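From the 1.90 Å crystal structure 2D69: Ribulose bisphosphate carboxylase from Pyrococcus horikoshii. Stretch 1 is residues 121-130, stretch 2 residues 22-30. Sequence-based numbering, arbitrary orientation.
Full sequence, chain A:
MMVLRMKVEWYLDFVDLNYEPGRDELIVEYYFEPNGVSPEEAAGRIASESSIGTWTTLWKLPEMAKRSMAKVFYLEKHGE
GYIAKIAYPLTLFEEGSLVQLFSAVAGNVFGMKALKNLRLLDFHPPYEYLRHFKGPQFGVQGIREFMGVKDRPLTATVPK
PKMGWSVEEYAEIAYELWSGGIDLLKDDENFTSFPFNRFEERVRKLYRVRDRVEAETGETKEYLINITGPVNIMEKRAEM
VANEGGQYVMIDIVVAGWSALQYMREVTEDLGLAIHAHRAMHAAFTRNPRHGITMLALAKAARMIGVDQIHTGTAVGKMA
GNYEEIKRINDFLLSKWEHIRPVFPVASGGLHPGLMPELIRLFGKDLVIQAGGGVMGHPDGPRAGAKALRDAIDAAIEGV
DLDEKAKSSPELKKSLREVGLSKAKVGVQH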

# COMPACT_ATOMS: atom_id res chain seq x y z
N LEU A 121 -41.29 20.03 11.42
CA LEU A 121 -42.26 18.96 11.62
C LEU A 121 -42.03 17.74 10.75
O LEU A 121 -42.18 16.61 11.21
CB LEU A 121 -43.67 19.46 11.38
CG LEU A 121 -44.08 20.64 12.20
CD1 LEU A 121 -45.54 21.06 11.84
CD2 LEU A 121 -43.94 20.32 13.70
N ASP A 122 -41.68 17.97 9.49
CA ASP A 122 -41.50 16.90 8.51
C ASP A 122 -40.87 17.49 7.26
O ASP A 122 -40.92 18.68 7.03
CB ASP A 122 -42.87 16.29 8.13
CG ASP A 122 -42.78 14.83 7.63
OD1 ASP A 122 -41.68 14.26 7.53
OD2 ASP A 122 -43.80 14.15 7.32
N PHE A 123 -40.30 16.63 6.43
CA PHE A 123 -39.81 17.02 5.14
C PHE A 123 -40.16 15.87 4.15
O PHE A 123 -40.41 14.70 4.54
CB PHE A 123 -38.31 17.39 5.20
CG PHE A 123 -37.40 16.21 5.49
CD1 PHE A 123 -36.73 15.61 4.48
CD2 PHE A 123 -37.23 15.75 6.79
CE1 PHE A 123 -35.86 14.53 4.75
CE2 PHE A 123 -36.38 14.62 7.05
CZ PHE A 123 -35.72 14.05 6.04
N HIS A 124 -40.27 16.24 2.89
CA HIS A 124 -40.67 15.30 1.85
C HIS A 124 -39.63 15.42 0.71
O HIS A 124 -39.65 16.38 -0.07
CB HIS A 124 -42.12 15.59 1.38
CG HIS A 124 -43.10 15.73 2.53
ND1 HIS A 124 -43.02 14.97 3.67
CD2 HIS A 124 -44.13 16.58 2.74
CE1 HIS A 124 -43.95 15.34 4.53
NE2 HIS A 124 -44.64 16.31 3.99
N PRO A 125 -38.70 14.49 0.62
CA PRO A 125 -37.73 14.54 -0.49
C PRO A 125 -38.29 14.04 -1.81
O PRO A 125 -38.87 12.98 -1.84
CB PRO A 125 -36.57 13.68 0.02
CG PRO A 125 -37.29 12.63 0.98
CD PRO A 125 -38.40 13.43 1.58
N PRO A 126 -38.09 14.78 -2.90
CA PRO A 126 -38.51 14.29 -4.22
C PRO A 126 -37.68 13.10 -4.66
O PRO A 126 -36.63 12.79 -4.05
CB PRO A 126 -38.31 15.49 -5.13
CG PRO A 126 -37.21 16.33 -4.40
CD PRO A 126 -37.46 16.11 -2.97
N TYR A 127 -38.13 12.41 -5.69
CA TYR A 127 -37.47 11.16 -6.13
C TYR A 127 -35.99 11.41 -6.44
O TYR A 127 -35.14 10.60 -6.09
CB TYR A 127 -38.21 10.55 -7.34
CG TYR A 127 -37.67 9.16 -7.69
CD1 TYR A 127 -38.13 8.02 -7.04
CD2 TYR A 127 -36.69 9.01 -8.63
CE1 TYR A 127 -37.62 6.78 -7.35
CE2 TYR A 127 -36.14 7.77 -8.89
CZ TYR A 127 -36.63 6.66 -8.27
OH TYR A 127 -36.11 5.44 -8.60
N GLU A 128 -35.68 12.54 -7.06
CA GLU A 128 -34.35 12.81 -7.52
C GLU A 128 -33.42 13.19 -6.37
O GLU A 128 -32.22 13.15 -6.55
CB GLU A 128 -34.32 13.87 -8.65
CG GLU A 128 -34.79 13.36 -10.02
CD GLU A 128 -33.95 12.22 -10.59
OE1 GLU A 128 -34.57 11.19 -10.97
OE2 GLU A 128 -32.70 12.35 -10.70
N TYR A 129 -33.99 13.57 -5.22
CA TYR A 129 -33.19 13.68 -3.98
C TYR A 129 -33.00 12.29 -3.32
O TYR A 129 -31.89 11.88 -2.96
CB TYR A 129 -33.87 14.66 -2.99
CG TYR A 129 -32.91 15.08 -1.92
CD1 TYR A 129 -32.06 16.16 -2.10
CD2 TYR A 129 -32.79 14.34 -0.75
CE1 TYR A 129 -31.12 16.47 -1.13
CE2 TYR A 129 -31.88 14.66 0.23
CZ TYR A 129 -31.04 15.70 0.06
OH TYR A 129 -30.12 15.93 1.06
N LEU A 130 -34.09 11.58 -3.20
CA LEU A 130 -34.17 10.37 -2.41
C LEU A 130 -33.37 9.26 -3.05
O LEU A 130 -32.83 8.37 -2.35
CB LEU A 130 -35.64 9.94 -2.30
CG LEU A 130 -35.96 8.75 -1.38
CD1 LEU A 130 -35.43 9.01 -0.02
CD2 LEU A 130 -37.49 8.48 -1.31
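Stretch 2 (22-30) GRDELIVEY

The most unusual feature of this contact is a very short side-chain hydrogen bond between neighbouring strands: His124 NE2 donates to Glu29 OE1 at 2.5 Å, with an N-H...acceptor angle of 137°. The carboxylate oxygen lies at the edge of the imidazole, near its plane, where a ring nitrogen can reach it. On the same sheet face, Asp122 OD2 comes within 4.3 Å of Glu29 OE1, a proximity of like charges, and one water donates to both, at 2.7 Å to Asp122 OD2 and weakly, at 3.4 Å, to Glu29 OE1.

The backbone of stretch 2 is extended where it pairs with stretch 1 (phi/psi -114/133 at Ile27, -122/136 at Val28, -107/128 at Glu29) and runs antiparallel to strand 121-124; the axes make 174° and approach to 4.7 Å. Backbone hydrogen bonds fix the register. Glu29 N donates to Asp122 O at 2.9 Å and an almost linear 179°, Leu121 N to Glu29 O at 2.8 Å, and His124 N to Ile27 O at 2.8 Å; the return bond from Ile27 N to His124 O is weak at 3.3 Å. Between these hydrogen-bonded pairs, Phe123 faces Val28 in a non-hydrogen-bonded pair, with CA atoms 4.2 Å apart. Their side chains share the other face, Phe123 CB lying 4.0 Å from Val28 CG2, while the phenyl end leads away.

Beyond the ladder, Leu26 supplies the apolar contacts: its CB is 3.7 Å from Pro126 CD, and its CD1 lies over one face of the Tyr129 ring, 4.3 Å from Tyr129 CG. Stretch 2 enters through a type I turn, Gly22 to Glu25, closed by Glu25 N to Gly22 O at 3.1 Å. Pro126, the N-cap of helix 127-130, packs its CB 3.2 Å from Arg23 O. A second water bridges this turn to the helix, donating to Arg23 O at 2.6 Å and accepting from Tyr127 N at 3.0 Å.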

# COMPACT_ATOMS: atom_id res chain seq x y z
N GLY A 22 -43.58 21.79 -7.90
CA GLY A 22 -43.34 20.61 -8.73
C GLY A 22 -43.00 19.35 -7.94
O GLY A 22 -42.57 19.42 -6.79
N ARG A 23 -43.20 18.19 -8.58
CA ARG A 23 -42.91 16.91 -7.93
C ARG A 23 -41.39 16.73 -7.61
O ARG A 23 -41.02 15.88 -6.81
CB ARG A 23 -43.45 15.72 -8.80
CG ARG A 23 -42.87 15.65 -10.24
CD ARG A 23 -43.13 14.29 -11.02
NE ARG A 23 -42.51 14.34 -12.37
CZ ARG A 23 -43.07 13.87 -13.50
NH1 ARG A 23 -44.27 13.29 -13.48
NH2 ARG A 23 -42.43 13.99 -14.66
N ASP A 24 -40.55 17.53 -8.27
CA ASP A 24 -39.11 17.50 -8.12
C ASP A 24 -38.57 18.61 -7.16
O ASP A 24 -37.39 18.91 -7.16
CB ASP A 24 -38.43 17.58 -9.50
CG ASP A 24 -38.81 18.84 -10.26
OD1 ASP A 24 -38.08 19.18 -11.25
OD2 ASP A 24 -39.82 19.54 -9.97
N GLU A 25 -39.46 19.19 -6.36
CA GLU A 25 -39.08 20.10 -5.27
C GLU A 25 -39.19 19.44 -3.89
O GLU A 25 -39.98 18.52 -3.68
CB GLU A 25 -39.89 21.40 -5.29
CG GLU A 25 -39.64 22.21 -6.56
CD GLU A 25 -40.65 23.32 -6.75
OE1 GLU A 25 -40.68 24.22 -5.90
OE2 GLU A 25 -41.39 23.32 -7.75
N LEU A 26 -38.31 19.86 -2.99
CA LEU A 26 -38.31 19.36 -1.64
C LEU A 26 -39.16 20.29 -0.78
O LEU A 26 -39.07 21.52 -0.85
CB LEU A 26 -36.89 19.24 -1.10
CG LEU A 26 -36.75 18.56 0.26
CD1 LEU A 26 -35.49 17.71 0.23
CD2 LEU A 26 -36.60 19.53 1.38
N ILE A 27 -39.98 19.66 0.03
CA ILE A 27 -40.91 20.37 0.90
C ILE A 27 -40.58 20.17 2.36
O ILE A 27 -40.33 19.06 2.82
CB ILE A 27 -42.33 19.88 0.59
CG1 ILE A 27 -42.67 20.19 -0.87
CG2 ILE A 27 -43.33 20.59 1.51
CD1 ILE A 27 -43.68 19.27 -1.40
N VAL A 28 -40.57 21.26 3.11
CA VAL A 28 -40.38 21.18 4.54
C VAL A 28 -41.59 21.84 5.23
O VAL A 28 -42.07 22.89 4.78
CB VAL A 28 -39.07 21.87 4.96
CG1 VAL A 28 -38.91 21.82 6.45
CG2 VAL A 28 -37.90 21.24 4.24
N GLU A 29 -42.08 21.19 6.27
CA GLU A 29 -43.18 21.70 7.05
C GLU A 29 -42.65 22.19 8.38
O GLU A 29 -41.95 21.44 9.08
CB GLU A 29 -44.26 20.64 7.24
CG GLU A 29 -44.61 19.86 5.98
CD GLU A 29 -45.80 18.93 6.16
OE1 GLU A 29 -45.69 17.74 5.82
OE2 GLU A 29 -46.85 19.40 6.63
N TYR A 30 -42.97 23.43 8.72
CA TYR A 30 -42.60 24.05 9.97
C TYR A 30 -43.82 24.52 10.78
O TYR A 30 -44.81 25.04 10.23
CB TYR A 30 -41.72 25.28 9.71
CG TYR A 30 -40.37 25.06 9.04
CD1 TYR A 30 -39.23 24.72 9.79
CD2 TYR A 30 -40.22 25.22 7.65
CE1 TYR A 30 -37.99 24.51 9.19
CE2 TYR A 30 -38.96 25.01 7.02
CZ TYR A 30 -37.85 24.68 7.80
OH TYR A 30 -36.61 24.51 7.22
O HOH W 1 -40.79 13.27 -6.88
O HOH W 2 -46.20 15.17 7.94